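Local coordinates for protein threonine synthase (Brucella melitensis bv. 1, PDB 4F4F) that probably catalyses the pyridoxal 5'-phosphate-dependent conversion of O-phospho-L-homoserine and water to L-threonine and phosphate, the last step of threonine biosynthesis, at residues A[35-38]-A[39-42]; A[70-74]-A[75-79]; A[130-134]-A[135-139]; A[214-218]-A[219-223]. All coordinates share one frame; numbering follows the deposited sequence.

Overall arrangement
The four contacts follow one another along the chain of this pyridoxal-phosphate enzyme, each a local turn or helix end. Contact 1 lies near the cofactor pocket without lining it: the side chain of L36 is about 10 Å from that of F262, a cofactor-binding residue, and about 13 Å from the bound pyridoxal-5'-phosphate. Contacts 2, 3 and 4 lie away from the site but form a chain of neighbours. The helix start of contact 2 packs on Y130 of contact 3, their centres about 15 Å apart, and the strand entry of contact 3 meets S220 of contact 4, centres about 14 Å apart. Contact 1 touches none of them; its centre is about 19 Å from that of contact 2.

Contact 1 of 4, residues A[35-38]-A[39-42]; sequences YLPQ and EYPQ
The Y40 ring meets P37 obliquely, CG of the proline standing 3.5 Å from CE1 of Y40, while CD2 of L36 comes within 3.9 Å of the phenol OH of Y40. This is the exit from strand 35-37, one of two strands in a small antiparallel sheet with strand 8-10, where the chain turns into the loop before helix 45-49. The Y40 side chain leans back along the chain: its CG is anti to the carbonyl carbon (chi1 -72°), which carries the ring to P37. Helix 263-274 contributes F266 and V270 to the packing on Y40, and the phenol OH is hydrogen-bonded to the carboxylate of E327 on helix 321-328, so the hydroxyl of the buried Y40 has a polar partner. W229 packs on both L36 and P37. On the exposed side of the turn, Q38 and E39 run side by side in the same direction, and OE2 of E39 comes 3.5 Å from CG of Q38. The proline ring also meets the backbone: CB of P37 lies 3.2 Å from the carbonyl O of E39.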
ATOM      1  N   TYR A  35      -0.319  11.210  10.029  1.00 11.53           N
ATOM      2  CA  TYR A  35      -0.830  12.424   9.383  1.00 11.37           C
ATOM      3  C   TYR A  35      -2.026  12.202   8.455  1.00 11.25           C
ATOM      4  O   TYR A  35      -2.064  11.249   7.684  1.00 11.66           O
ATOM      5  CB  TYR A  35       0.312  13.160   8.655  1.00 11.79           C
ATOM      6  CG  TYR A  35       1.104  14.014   9.598  1.00 12.42           C
ATOM      7  CD1 TYR A  35       0.537  15.146  10.140  1.00 12.36           C
ATOM      8  CD2 TYR A  35       2.409  13.702   9.959  1.00 13.34           C
ATOM      9  CE1 TYR A  35       1.207  15.944  11.023  1.00 13.10           C
ATOM     10  CE2 TYR A  35       3.124  14.519  10.835  1.00 14.12           C
ATOM     11  CZ  TYR A  35       2.523  15.657  11.354  1.00 13.87           C
ATOM     12  OH  TYR A  35       3.177  16.519  12.245  1.00 14.62           O
ATOM     13  N   LEU A  36      -2.994  13.113   8.549  1.00 10.99           N
ATOM     14  CA  LEU A  36      -4.164  13.136   7.684  1.00 10.92           C
ATOM     15  C   LEU A  36      -4.471  14.559   7.263  1.00 10.71           C
ATOM     16  O   LEU A  36      -4.140  15.494   7.978  1.00 10.81           O
ATOM     17  CB  LEU A  36      -5.396  12.597   8.404  1.00 10.73           C
ATOM     18  CG  LEU A  36      -5.518  11.105   8.622  1.00 11.22           C
ATOM     19  CD1 LEU A  36      -6.674  10.828   9.620  1.00 10.95           C
ATOM     20  CD2 LEU A  36      -5.725  10.390   7.289  1.00 11.40           C
ATOM     21  N   PRO A  37      -5.125  14.731   6.096  1.00 11.08           N
ATOM     22  CA  PRO A  37      -5.525  16.055   5.704  1.00 11.77           C
ATOM     23  C   PRO A  37      -6.408  16.733   6.723  1.00 12.13           C
ATOM     24  O   PRO A  37      -7.255  16.097   7.298  1.00 12.15           O
ATOM     25  CB  PRO A  37      -6.288  15.860   4.386  1.00 11.71           C
ATOM     26  CG  PRO A  37      -6.135  14.485   4.017  1.00 11.81           C
ATOM     27  CD  PRO A  37      -5.407  13.720   5.061  1.00 11.50           C
ATOM     28  N   GLN A  38      -6.181  18.031   6.938  1.00 13.11           N
ATOM     29  CA  GLN A  38      -6.988  18.797   7.863  1.00 14.36           C
ATOM     30  C   GLN A  38      -8.433  18.863   7.345  1.00 14.72           C
ATOM     31  O   GLN A  38      -9.382  18.940   8.120  1.00 14.24           O
ATOM     32  CB  GLN A  38      -6.409  20.186   7.960  1.00 16.06           C
ATOM     33  CG  GLN A  38      -7.108  21.096   8.950  1.00 17.82           C
ATOM     34  CD  GLN A  38      -6.473  22.448   8.962  1.00 19.90           C
ATOM     35  OE1 GLN A  38      -6.723  23.277   8.083  1.00 22.59           O
ATOM     36  NE2 GLN A  38      -5.672  22.694   9.958  1.00 20.72           N
ATOM     37  N   GLU A  39      -8.569  18.884   6.022  1.00 15.09           N
ATOM     38  CA  GLU A  39      -9.859  18.726   5.371  1.00 16.53           C
ATOM     39  C   GLU A  39      -9.668  17.983   4.076  1.00 15.11           C
ATOM     40  O   GLU A  39      -8.566  17.973   3.504  1.00 15.18           O
ATOM     41  CB  GLU A  39     -10.500  20.069   5.049  1.00 19.70           C
ATOM     42  CG  GLU A  39      -9.651  20.936   4.155  1.00 22.63           C
ATOM     43  CD  GLU A  39      -9.121  22.141   4.890  1.00 26.92           C
ATOM     44  OE1 GLU A  39      -8.978  23.179   4.204  1.00 33.31           O
ATOM     45  OE2 GLU A  39      -8.888  22.077   6.133  1.00 28.62           O
ATOM     46  N   TYR A  40     -10.742  17.362   3.607  1.00 13.90           N
ATOM     47  CA  TYR A  40     -10.682  16.629   2.363  1.00 12.99           C
ATOM     48  C   TYR A  40     -11.097  17.506   1.188  1.00 13.40           C
ATOM     49  O   TYR A  40     -12.123  18.178   1.231  1.00 13.04           O
ATOM     50  CB  TYR A  40     -11.529  15.374   2.425  1.00 13.19           C
ATOM     51  CG  TYR A  40     -10.892  14.352   3.308  1.00 12.70           C
ATOM     52  CD1 TYR A  40      -9.774  13.651   2.899  1.00 12.55           C
ATOM     53  CD2 TYR A  40     -11.346  14.163   4.602  1.00 12.79           C
ATOM     54  CE1 TYR A  40      -9.180  12.728   3.720  1.00 12.45           C
ATOM     55  CE2 TYR A  40     -10.739  13.243   5.433  1.00 12.40           C
ATOM     56  CZ  TYR A  40      -9.669  12.541   4.993  1.00 12.12           C
ATOM     57  OH  TYR A  40      -9.100  11.682   5.878  1.00 11.72           O
ATOM     58  N   PRO A  41     -10.307  17.481   0.111  1.00 13.16           N
ATOM     59  CA  PRO A  41     -10.699  18.186  -1.113  1.00 13.62           C
ATOM     60  C   PRO A  41     -12.007  17.615  -1.623  1.00 13.09           C
ATOM     61  O   PRO A  41     -12.235  16.426  -1.473  1.00 12.94           O
ATOM     62  CB  PRO A  41      -9.566  17.838  -2.081  1.00 13.74           C
ATOM     63  CG  PRO A  41      -8.413  17.517  -1.197  1.00 13.69           C
ATOM     64  CD  PRO A  41      -9.037  16.771  -0.062  1.00 13.28           C
ATOM     65  N   GLN A  42     -12.875  18.457  -2.144  1.00 12.95           N
ATOM     66  CA  GLN A  42     -14.199  18.017  -2.514  1.00 13.18           C
ATOM     67  C   GLN A  42     -14.421  18.084  -4.011  1.00 13.65           C
ATOM     68  O   GLN A  42     -13.994  19.022  -4.678  1.00 14.05           O
ATOM     69  CB  GLN A  42     -15.267  18.856  -1.811  1.00 13.34           C
ATOM     70  CG  GLN A  42     -15.216  18.709  -0.319  1.00 12.85           C
ATOM     71  CD  GLN A  42     -15.633  17.326   0.106  1.00 12.41           C
ATOM     72  OE1 GLN A  42     -16.693  16.835  -0.296  1.00 13.23           O
ATOM     73  NE2 GLN A  42     -14.818  16.692   0.933  1.00 11.94           N
TER

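Contact 2 of 4, residues A[70-74]-A[75-79]; sequences GEIPA and ADFER
P73 and D76 meet at the N-terminus of helix 74-86, where P73 occupies the N-cap position and the chain passes from the preceding loop into the helix. Backbone hydrogen bonds set the first turn. F77 N donates to P73 O at 2.9 Å, nearly along the C=O axis, and E78 N donates to A74 O at 2.9 Å; both N-H...O angles are 172°. Both are i to i+4 bonds, so the helical pattern starts with the proline carbonyl.

Apolar packing comes from I72, just ahead of the cap. Its CG2, anti to the backbone N, lies 4.0 Å from CB of F77, while CD1 comes 4.1 Å from CD1 of the phenyl ring, approaching it obliquely. M127 of helix 117-134 and L61 and L64 of helix 56-64 also pack on F77, so its side chain is buried between helices. Y130 touches I72, P73 and D76, joining this helix start to helix 117-134.

Charges are on the outer side. The R79 guanidinium and the D76 carboxylate form a long ion pair without a directed N-H, and E78 has its salt bridge with R82. The second carboxylate oxygen of D76 lies against the proline ring, its OD2 3.4 Å from CB of P73.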
ATOM      1  N   GLY A  70      -0.344  23.332  -3.370  1.00 20.95           N
ATOM      2  CA  GLY A  70       0.418  24.255  -4.187  1.00 21.91           C
ATOM      3  C   GLY A  70       1.930  24.175  -4.068  1.00 22.22           C
ATOM      4  O   GLY A  70       2.619  25.037  -4.597  1.00 23.24           O
ATOM      5  N   GLU A  71       2.466  23.136  -3.440  1.00 21.08           N
ATOM      6  CA  GLU A  71       3.900  23.084  -3.189  1.00 21.15           C
ATOM      7  C   GLU A  71       4.652  22.471  -4.346  1.00 20.71           C
ATOM      8  O   GLU A  71       5.864  22.573  -4.412  1.00 20.45           O
ATOM      9  CB  GLU A  71       4.174  22.304  -1.912  1.00 21.15           C
ATOM     10  CG  GLU A  71       3.468  22.943  -0.736  1.00 21.90           C
ATOM     11  CD  GLU A  71       3.776  22.261   0.560  1.00 22.03           C
ATOM     12  OE1 GLU A  71       4.539  21.285   0.579  1.00 21.85           O
ATOM     13  OE2 GLU A  71       3.228  22.700   1.569  1.00 24.41           O
ATOM     14  N   ILE A  72       3.951  21.796  -5.249  1.00 20.03           N
ATOM     15  CA  ILE A  72       4.614  21.257  -6.433  1.00 19.71           C
ATOM     16  C   ILE A  72       3.976  21.926  -7.653  1.00 19.47           C
ATOM     17  O   ILE A  72       2.800  21.705  -7.929  1.00 19.67           O
ATOM     18  CB  ILE A  72       4.498  19.724  -6.534  1.00 19.45           C
ATOM     19  CG1 ILE A  72       4.944  19.027  -5.242  1.00 19.22           C
ATOM     20  CG2 ILE A  72       5.361  19.191  -7.655  1.00 19.67           C
ATOM     21  CD1 ILE A  72       4.766  17.511  -5.301  1.00 18.69           C
ATOM     22  N   PRO A  73       4.741  22.746  -8.388  1.00 19.71           N
ATOM     23  CA  PRO A  73       4.187  23.433  -9.567  1.00 19.80           C
ATOM     24  C   PRO A  73       3.590  22.455 -10.562  1.00 19.08           C
ATOM     25  O   PRO A  73       4.086  21.338 -10.693  1.00 17.82           O
ATOM     26  CB  PRO A  73       5.404  24.131 -10.168  1.00 20.97           C
ATOM     27  CG  PRO A  73       6.327  24.309  -9.014  1.00 21.13           C
ATOM     28  CD  PRO A  73       6.169  23.049  -8.219  1.00 20.08           C
ATOM     29  N   ALA A  74       2.527  22.888 -11.238  1.00 18.86           N
ATOM     30  CA  ALA A  74       1.729  22.036 -12.082  1.00 18.64           C
ATOM     31  C   ALA A  74       2.532  21.286 -13.130  1.00 18.66           C
ATOM     32  O   ALA A  74       2.308  20.100 -13.337  1.00 18.23           O
ATOM     33  CB  ALA A  74       0.599  22.826 -12.739  1.00 19.30           C
ATOM     34  N   ALA A  75       3.451  21.969 -13.793  1.00 19.07           N
ATOM     35  CA  ALA A  75       4.251  21.327 -14.826  1.00 19.18           C
ATOM     36  C   ALA A  75       5.118  20.212 -14.223  1.00 18.70           C
ATOM     37  O   ALA A  75       5.260  19.140 -14.836  1.00 18.40           O
ATOM     38  CB  ALA A  75       5.120  22.366 -15.576  1.00 20.40           C
ATOM     39  N   ASP A  76       5.698  20.456 -13.045  1.00 18.34           N
ATOM     40  CA  ASP A  76       6.532  19.449 -12.387  1.00 18.25           C
ATOM     41  C   ASP A  76       5.689  18.261 -11.915  1.00 17.27           C
ATOM     42  O   ASP A  76       6.067  17.106 -12.122  1.00 16.98           O
ATOM     43  CB  ASP A  76       7.304  20.040 -11.207  1.00 18.68           C
ATOM     44  CG  ASP A  76       8.277  21.107 -11.637  1.00 20.36           C
ATOM     45  OD1 ASP A  76       9.168  20.790 -12.432  1.00 21.20           O
ATOM     46  OD2 ASP A  76       8.095  22.265 -11.215  1.00 21.25           O
ATOM     47  N   PHE A  77       4.537  18.534 -11.304  1.00 16.76           N
ATOM     48  CA  PHE A  77       3.611  17.448 -10.926  1.00 16.36           C
ATOM     49  C   PHE A  77       3.139  16.607 -12.137  1.00 17.32           C
ATOM     50  O   PHE A  77       3.172  15.379 -12.063  1.00 15.88           O
ATOM     51  CB  PHE A  77       2.449  17.988 -10.081  1.00 15.76           C
ATOM     52  CG  PHE A  77       1.742  16.940  -9.238  1.00 14.69           C
ATOM     53  CD1 PHE A  77       2.449  16.130  -8.354  1.00 14.45           C
ATOM     54  CD2 PHE A  77       0.388  16.831  -9.266  1.00 14.04           C
ATOM     55  CE1 PHE A  77       1.800  15.184  -7.587  1.00 13.77           C
ATOM     56  CE2 PHE A  77      -0.271  15.902  -8.495  1.00 13.69           C
ATOM     57  CZ  PHE A  77       0.425  15.085  -7.629  1.00 13.46           C
ATOM     58  N   GLU A  78       2.754  17.259 -13.251  1.00 19.49           N
ATOM     59  CA  GLU A  78       2.475  16.578 -14.554  1.00 22.86           C
ATOM     60  C   GLU A  78       3.722  16.315 -15.424  1.00 25.63           C
ATOM     61  O   GLU A  78       3.744  16.597 -16.721  1.00 32.00           O
ATOM     62  CB  GLU A  78       1.618  17.435 -15.486  1.00 24.78           C
ATOM     63  CG  GLU A  78       1.358  16.690 -16.787  1.00 27.16           C
ATOM     64  CD  GLU A  78       0.619  17.478 -17.825  1.00 31.70           C
ATOM     65  OE1 GLU A  78       0.612  17.005 -18.981  1.00 36.88           O
ATOM     66  OE2 GLU A  78       0.062  18.550 -17.508  1.00 34.36           O
ATOM     67  N   ARG A  79       4.798  16.008 -14.772  1.00 22.38           N
ATOM     68  CA  ARG A  79       5.850  15.259 -15.384  1.00 21.80           C
ATOM     69  C   ARG A  79       5.948  14.021 -14.503  1.00 18.55           C
ATOM     70  O   ARG A  79       6.024  12.933 -14.982  1.00 17.22           O
ATOM     71  CB  ARG A  79       7.111  16.090 -15.319  1.00 24.55           C
ATOM     72  CG  ARG A  79       8.397  15.476 -15.814  1.00 28.06           C
ATOM     73  CD  ARG A  79       9.514  16.466 -15.468  1.00 31.05           C
ATOM     74  NE  ARG A  79      10.235  16.119 -14.233  1.00 34.21           N
ATOM     75  CZ  ARG A  79       9.855  16.319 -12.956  1.00 36.52           C
ATOM     76  NH1 ARG A  79      10.670  15.925 -11.982  1.00 40.32           N
ATOM     77  NH2 ARG A  79       8.701  16.873 -12.602  1.00 34.81           N
TER

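Contact 3 of 4, residues A[130-134]-A[135-139]; sequences YVLAQ and RGERA
With CG anti to its carbonyl carbon (chi1 -68°), L132 carries CD1 to 3.8 Å from CB of A139, the first residue of strand 139-144, from the last turn of helix 117-134. The other branch end, CD2, is 4.0 Å from CB of E137, and the L132 and E137 side chains cross at about a right angle. T163 of the neighbouring strand 163-170 packs on both L132 and A139.

R135 is extended from CG to NE and runs beside V131, pointing the same way, with NE 3.9 Å from CG1 of V131. Its guanidinium forms a salt bridge with D22 of helix 20-26, whose S21 and L25 also touch V131 and R135; R135 thus ties the end of helix 117-134 to helix 20-26.

The backbone closes the helix. E137 N donates to L132 O at 2.9 Å and G136 N to A133 O at 3.0 Å, each donor standing above the carbonyl plane. R135 N makes two weak bonds, to the carbonyl O atoms of V131 and L132. G136 turns the chain with positive phi (61°), as the C-prime residue of a Schellman motif, which ends the helix and hands the chain to strand 139-144 of the parallel sheet.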
ATOM      1  N   TYR A 130      11.641  15.261  -5.708  1.00 16.43           N
ATOM      2  CA  TYR A 130      11.361  16.648  -6.005  1.00 16.63           C
ATOM      3  C   TYR A 130      11.453  17.491  -4.728  1.00 15.60           C
ATOM      4  O   TYR A 130      12.096  18.550  -4.725  1.00 15.21           O
ATOM      5  CB  TYR A 130       9.987  16.827  -6.689  1.00 17.12           C
ATOM      6  CG  TYR A 130       9.686  18.273  -6.925  1.00 18.25           C
ATOM      7  CD1 TYR A 130       9.024  19.014  -5.955  1.00 18.78           C
ATOM      8  CD2 TYR A 130      10.123  18.925  -8.081  1.00 19.49           C
ATOM      9  CE1 TYR A 130       8.763  20.360  -6.146  1.00 19.81           C
ATOM     10  CE2 TYR A 130       9.875  20.280  -8.274  1.00 20.22           C
ATOM     11  CZ  TYR A 130       9.197  20.985  -7.292  1.00 20.30           C
ATOM     12  OH  TYR A 130       8.940  22.344  -7.419  1.00 21.60           O
ATOM     13  N   VAL A 131      10.815  17.029  -3.652  1.00 14.47           N
ATOM     14  CA  VAL A 131      10.856  17.769  -2.385  1.00 14.27           C
ATOM     15  C   VAL A 131      12.287  17.914  -1.840  1.00 14.59           C
ATOM     16  O   VAL A 131      12.687  19.003  -1.381  1.00 14.87           O
ATOM     17  CB  VAL A 131       9.930  17.120  -1.334  1.00 13.94           C
ATOM     18  CG1 VAL A 131      10.210  17.696   0.043  1.00 14.06           C
ATOM     19  CG2 VAL A 131       8.472  17.248  -1.777  1.00 13.42           C
ATOM     20  N   LEU A 132      13.055  16.819  -1.871  1.00 14.29           N
ATOM     21  CA  LEU A 132      14.455  16.828  -1.459  1.00 14.94           C
ATOM     22  C   LEU A 132      15.276  17.827  -2.295  1.00 15.75           C
ATOM     23  O   LEU A 132      15.987  18.640  -1.737  1.00 16.10           O
ATOM     24  CB  LEU A 132      15.064  15.415  -1.568  1.00 14.79           C
ATOM     25  CG  LEU A 132      14.539  14.344  -0.591  1.00 14.36           C
ATOM     26  CD1 LEU A 132      15.047  12.953  -0.994  1.00 14.42           C
ATOM     27  CD2 LEU A 132      14.957  14.650   0.858  1.00 14.45           C
ATOM     28  N   ALA A 133      15.169  17.761  -3.619  1.00 16.35           N
ATOM     29  CA  ALA A 133      15.870  18.710  -4.500  1.00 17.44           C
ATOM     30  C   ALA A 133      15.546  20.140  -4.126  1.00 18.02           C
ATOM     31  O   ALA A 133      16.444  20.990  -4.075  1.00 18.42           O
ATOM     32  CB  ALA A 133      15.516  18.492  -5.972  1.00 17.62           C
ATOM     33  N   GLN A 134      14.264  20.422  -3.910  1.00 18.05           N
ATOM     34  CA  GLN A 134      13.845  21.798  -3.621  1.00 19.41           C
ATOM     35  C   GLN A 134      14.463  22.321  -2.334  1.00 19.51           C
ATOM     36  O   GLN A 134      14.628  23.533  -2.200  1.00 19.15           O
ATOM     37  CB  GLN A 134      12.305  21.957  -3.582  1.00 20.40           C
ATOM     38  CG  GLN A 134      11.637  21.921  -4.960  1.00 21.89           C
ATOM     39  CD  GLN A 134      12.071  23.023  -5.943  1.00 24.32           C
ATOM     40  OE1 GLN A 134      12.592  22.748  -7.070  1.00 27.20           O
ATOM     41  NE2 GLN A 134      11.858  24.274  -5.549  1.00 26.61           N
ATOM     42  N   ARG A 135      14.828  21.419  -1.417  1.00 19.31           N
ATOM     43  CA  ARG A 135      15.468  21.792  -0.150  1.00 20.98           C
ATOM     44  C   ARG A 135      16.953  21.562  -0.125  1.00 20.54           C
ATOM     45  O   ARG A 135      17.563  21.715   0.915  1.00 19.88           O
ATOM     46  CB  ARG A 135      14.903  20.953   0.990  1.00 22.76           C
ATOM     47  CG  ARG A 135      13.463  21.191   1.187  1.00 24.74           C
ATOM     48  CD  ARG A 135      12.949  20.274   2.263  1.00 26.63           C
ATOM     49  NE  ARG A 135      11.534  20.524   2.342  1.00 28.89           N
ATOM     50  CZ  ARG A 135      10.794  20.316   3.418  1.00 30.92           C
ATOM     51  NH1 ARG A 135      11.351  19.877   4.548  1.00 31.02           N
ATOM     52  NH2 ARG A 135       9.493  20.579   3.353  1.00 32.18           N
ATOM     53  N   GLY A 136      17.539  21.199  -1.257  1.00 20.33           N
ATOM     54  CA  GLY A 136      18.976  20.929  -1.308  1.00 21.12           C
ATOM     55  C   GLY A 136      19.415  19.789  -0.413  1.00 21.23           C
ATOM     56  O   GLY A 136      20.527  19.812   0.156  1.00 20.64           O
ATOM     57  N   GLU A 137      18.529  18.805  -0.264  1.00 20.85           N
ATOM     58  CA  GLU A 137      18.784  17.661   0.607  1.00 21.99           C
ATOM     59  C   GLU A 137      18.830  16.388  -0.197  1.00 21.80           C
ATOM     60  O   GLU A 137      18.432  16.339  -1.385  1.00 21.16           O
ATOM     61  CB  GLU A 137      17.681  17.528   1.661  1.00 22.85           C
ATOM     62  CG  GLU A 137      17.807  18.530   2.794  1.00 24.66           C
ATOM     63  CD  GLU A 137      16.605  18.507   3.701  1.00 25.27           C
ATOM     64  OE1 GLU A 137      15.885  17.502   3.683  1.00 27.31           O
ATOM     65  OE2 GLU A 137      16.373  19.496   4.420  1.00 27.45           O
ATOM     66  N   ARG A 138      19.313  15.355   0.476  1.00 25.82           N
ATOM     67  CA  ARG A 138      19.328  14.009  -0.044  1.00 24.60           C
ATOM     68  C   ARG A 138      18.761  13.135   1.062  1.00 22.74           C
ATOM     69  O   ARG A 138      18.569  13.603   2.192  1.00 22.97           O
ATOM     70  CB  ARG A 138      20.760  13.580  -0.391  1.00 26.20           C
ATOM     71  CG  ARG A 138      21.484  14.555  -1.325  1.00 29.18           C
ATOM     72  CD  ARG A 138      22.791  13.997  -1.857  1.00 31.28           C
ATOM     73  NE  ARG A 138      22.506  12.681  -2.404  1.00 31.45           N
ATOM     74  CZ  ARG A 138      22.142  12.435  -3.660  1.00 32.42           C
ATOM     75  NH1 ARG A 138      22.062  13.413  -4.557  1.00 35.31           N
ATOM     76  NH2 ARG A 138      21.860  11.189  -4.014  1.00 32.04           N
ATOM     77  N   ALA A 139      18.458  11.891   0.731  1.00 20.56           N
ATOM     78  CA  ALA A 139      17.998  10.928   1.749  1.00 19.66           C
ATOM     79  C   ALA A 139      18.592   9.546   1.508  1.00 18.48           C
ATOM     80  O   ALA A 139      18.869   9.171   0.371  1.00 18.13           O
ATOM     81  CB  ALA A 139      16.482  10.843   1.782  1.00 18.89           C
TER

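Contact 4 of 4, residues A[214-218]-A[219-223]; sequences EFCDA and LSLSG
F215, L219 and L221 form the tight side of this contact, where helix 213-219 ends and the chain enters strand 221-223. The phenyl ring takes CG of L219 over one face, with CE1 of F215 4.0 Å from CD2 of L219. L221 approaches the ring obliquely, its CD1 3.6 Å from CE2 of F215. With CG of F215 anti to the backbone N (chi1 179°), the ring stands out from the helix where L219 and L221 can meet it. C216 adds sulfur to the same patch, SG standing 4.0 Å from CD2 of L221. Helix 455-465 contributes V462 to F215 and L219, and M209 of helix 199-211 touches F215 and L221, so these apolar groups join the end of helix 213-219 and the start of strand 221-223 to helices 199-211 and 455-465.

The opposite character is found at D217, A218 and S220. D217 and A218 are exposed and S220 partly so; D217 and S220 turn their CB atoms away from the contact. D217 and S220 are joined through the backbone, S220 N making a weak bond to D217 O at 3.4 Å; CB of A218 rests 4.0 Å from CD2 of L219. Two better-formed bonds close the helix end: L219 N to F215 O and L221 N to C216 O, both 3.0 Å, the latter in the carbonyl plane and on a lone pair.

S220 takes positive phi (50°), and with the L221-C216 and S220-D217 bonds this makes a Schellman motif. It ends helix 213-219 and delivers L221 to strand 221-223, which pairs with strand 139-144 at the edge of the five-stranded parallel sheet.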
ATOM      1  N   GLU A 214      22.402   9.797  15.828  1.00 38.25           N
ATOM      2  CA  GLU A 214      23.565  10.368  15.130  1.00 40.17           C
ATOM      3  C   GLU A 214      23.672   9.807  13.703  1.00 36.28           C
ATOM      4  O   GLU A 214      23.916  10.538  12.723  1.00 34.89           O
ATOM      5  CB  GLU A 214      24.850  10.071  15.923  1.00 44.69           C
ATOM      6  CG  GLU A 214      26.154  10.632  15.331  1.00 48.50           C
ATOM      7  CD  GLU A 214      26.838   9.708  14.303  1.00 49.24           C
ATOM      8  OE1 GLU A 214      26.726   8.458  14.395  1.00 51.17           O
ATOM      9  OE2 GLU A 214      27.499  10.239  13.378  1.00 52.53           O
ATOM     10  N   PHE A 215      23.496   8.499  13.604  1.00 33.03           N
ATOM     11  CA  PHE A 215      23.546   7.807  12.320  1.00 30.67           C
ATOM     12  C   PHE A 215      22.455   8.317  11.380  1.00 29.23           C
ATOM     13  O   PHE A 215      22.734   8.644  10.234  1.00 28.91           O
ATOM     14  CB  PHE A 215      23.417   6.302  12.537  1.00 28.68           C
ATOM     15  CG  PHE A 215      23.442   5.506  11.273  1.00 26.11           C
ATOM     16  CD1 PHE A 215      24.643   5.227  10.640  1.00 25.87           C
ATOM     17  CD2 PHE A 215      22.275   5.035  10.719  1.00 24.47           C
ATOM     18  CE1 PHE A 215      24.674   4.502   9.466  1.00 24.02           C
ATOM     19  CE2 PHE A 215      22.298   4.288   9.544  1.00 22.61           C
ATOM     20  CZ  PHE A 215      23.493   4.037   8.912  1.00 22.66           C
ATOM     21  N   CYS A 216      21.226   8.399  11.869  1.00 30.18           N
ATOM     22  CA  CYS A 216      20.094   8.925  11.075  1.00 31.12           C
ATOM     23  C   CYS A 216      20.345  10.311  10.554  1.00 31.23           C
ATOM     24  O   CYS A 216      19.971  10.626   9.430  1.00 28.53           O
ATOM     25  CB  CYS A 216      18.808   9.018  11.897  1.00 32.85           C
ATOM     26  SG  CYS A 216      18.122   7.432  12.355  1.00 36.77           S
ATOM     27  N   ASP A 217      20.953  11.134  11.409  1.00 33.64           N
ATOM     28  CA  ASP A 217      21.216  12.539  11.108  1.00 35.74           C
ATOM     29  C   ASP A 217      22.256  12.617  10.012  1.00 34.42           C
ATOM     30  O   ASP A 217      22.064  13.296   9.011  1.00 32.95           O
ATOM     31  CB  ASP A 217      21.769  13.257  12.354  1.00 40.72           C
ATOM     32  CG  ASP A 217      20.728  14.111  13.066  1.00 44.93           C
ATOM     33  OD1 ASP A 217      19.844  14.680  12.394  1.00 45.90           O
ATOM     34  OD2 ASP A 217      20.822  14.247  14.311  1.00 51.25           O
ATOM     35  N   ALA A 218      23.368  11.908  10.218  1.00 33.77           N
ATOM     36  CA  ALA A 218      24.495  11.947   9.282  1.00 33.98           C
ATOM     37  C   ALA A 218      24.102  11.434   7.887  1.00 31.68           C
ATOM     38  O   ALA A 218      24.591  11.933   6.878  1.00 31.77           O
ATOM     39  CB  ALA A 218      25.680  11.163   9.836  1.00 34.10           C
ATOM     40  N   LEU A 219      23.204  10.453   7.842  1.00 29.85           N
ATOM     41  CA  LEU A 219      22.880   9.776   6.584  1.00 28.71           C
ATOM     42  C   LEU A 219      21.534  10.234   6.041  1.00 26.74           C
ATOM     43  O   LEU A 219      21.139   9.754   5.004  1.00 25.78           O
ATOM     44  CB  LEU A 219      22.862   8.241   6.756  1.00 27.72           C
ATOM     45  CG  LEU A 219      24.173   7.452   6.538  1.00 29.24           C
ATOM     46  CD1 LEU A 219      24.612   7.524   5.079  1.00 29.77           C
ATOM     47  CD2 LEU A 219      25.309   7.932   7.431  1.00 30.30           C
ATOM     48  N   SER A 220      20.849  11.157   6.731  1.00 27.87           N
ATOM     49  CA  SER A 220      19.489  11.585   6.361  1.00 26.62           C
ATOM     50  C   SER A 220      18.552  10.371   6.139  1.00 25.09           C
ATOM     51  O   SER A 220      17.845  10.258   5.121  1.00 22.94           O
ATOM     52  CB  SER A 220      19.527  12.495   5.135  1.00 27.28           C
ATOM     53  OG  SER A 220      20.309  13.658   5.374  1.00 29.05           O
ATOM     54  N   LEU A 221      18.562   9.452   7.107  1.00 24.95           N
ATOM     55  CA  LEU A 221      17.824   8.193   6.979  1.00 24.00           C
ATOM     56  C   LEU A 221      16.319   8.423   6.857  1.00 23.79           C
ATOM     57  O   LEU A 221      15.767   9.247   7.557  1.00 23.70           O
ATOM     58  CB  LEU A 221      18.082   7.292   8.180  1.00 24.52           C
ATOM     59  CG  LEU A 221      18.532   5.879   7.870  1.00 24.14           C
ATOM     60  CD1 LEU A 221      19.951   5.918   7.298  1.00 24.51           C
ATOM     61  CD2 LEU A 221      18.440   5.049   9.137  1.00 24.87           C
ATOM     62  N   SER A 222      15.675   7.674   5.969  1.00 22.90           N
ATOM     63  CA  SER A 222      14.220   7.686   5.821  1.00 24.29           C
ATOM     64  C   SER A 222      13.717   6.256   5.547  1.00 24.03           C
ATOM     65  O   SER A 222      14.440   5.438   4.957  1.00 21.22           O
ATOM     66  CB  SER A 222      13.816   8.625   4.700  1.00 25.16           C
ATOM     67  OG  SER A 222      12.421   8.837   4.704  1.00 26.14           O
ATOM     68  N   GLY A 223      12.508   5.956   6.025  1.00 24.68           N
ATOM     69  CA  GLY A 223      12.006   4.589   6.083  1.00 24.78           C
ATOM     70  C   GLY A 223      11.139   4.170   4.906  1.00 25.49           C
ATOM     71  O   GLY A 223      10.743   4.980   4.079  1.00 25.93           O
TER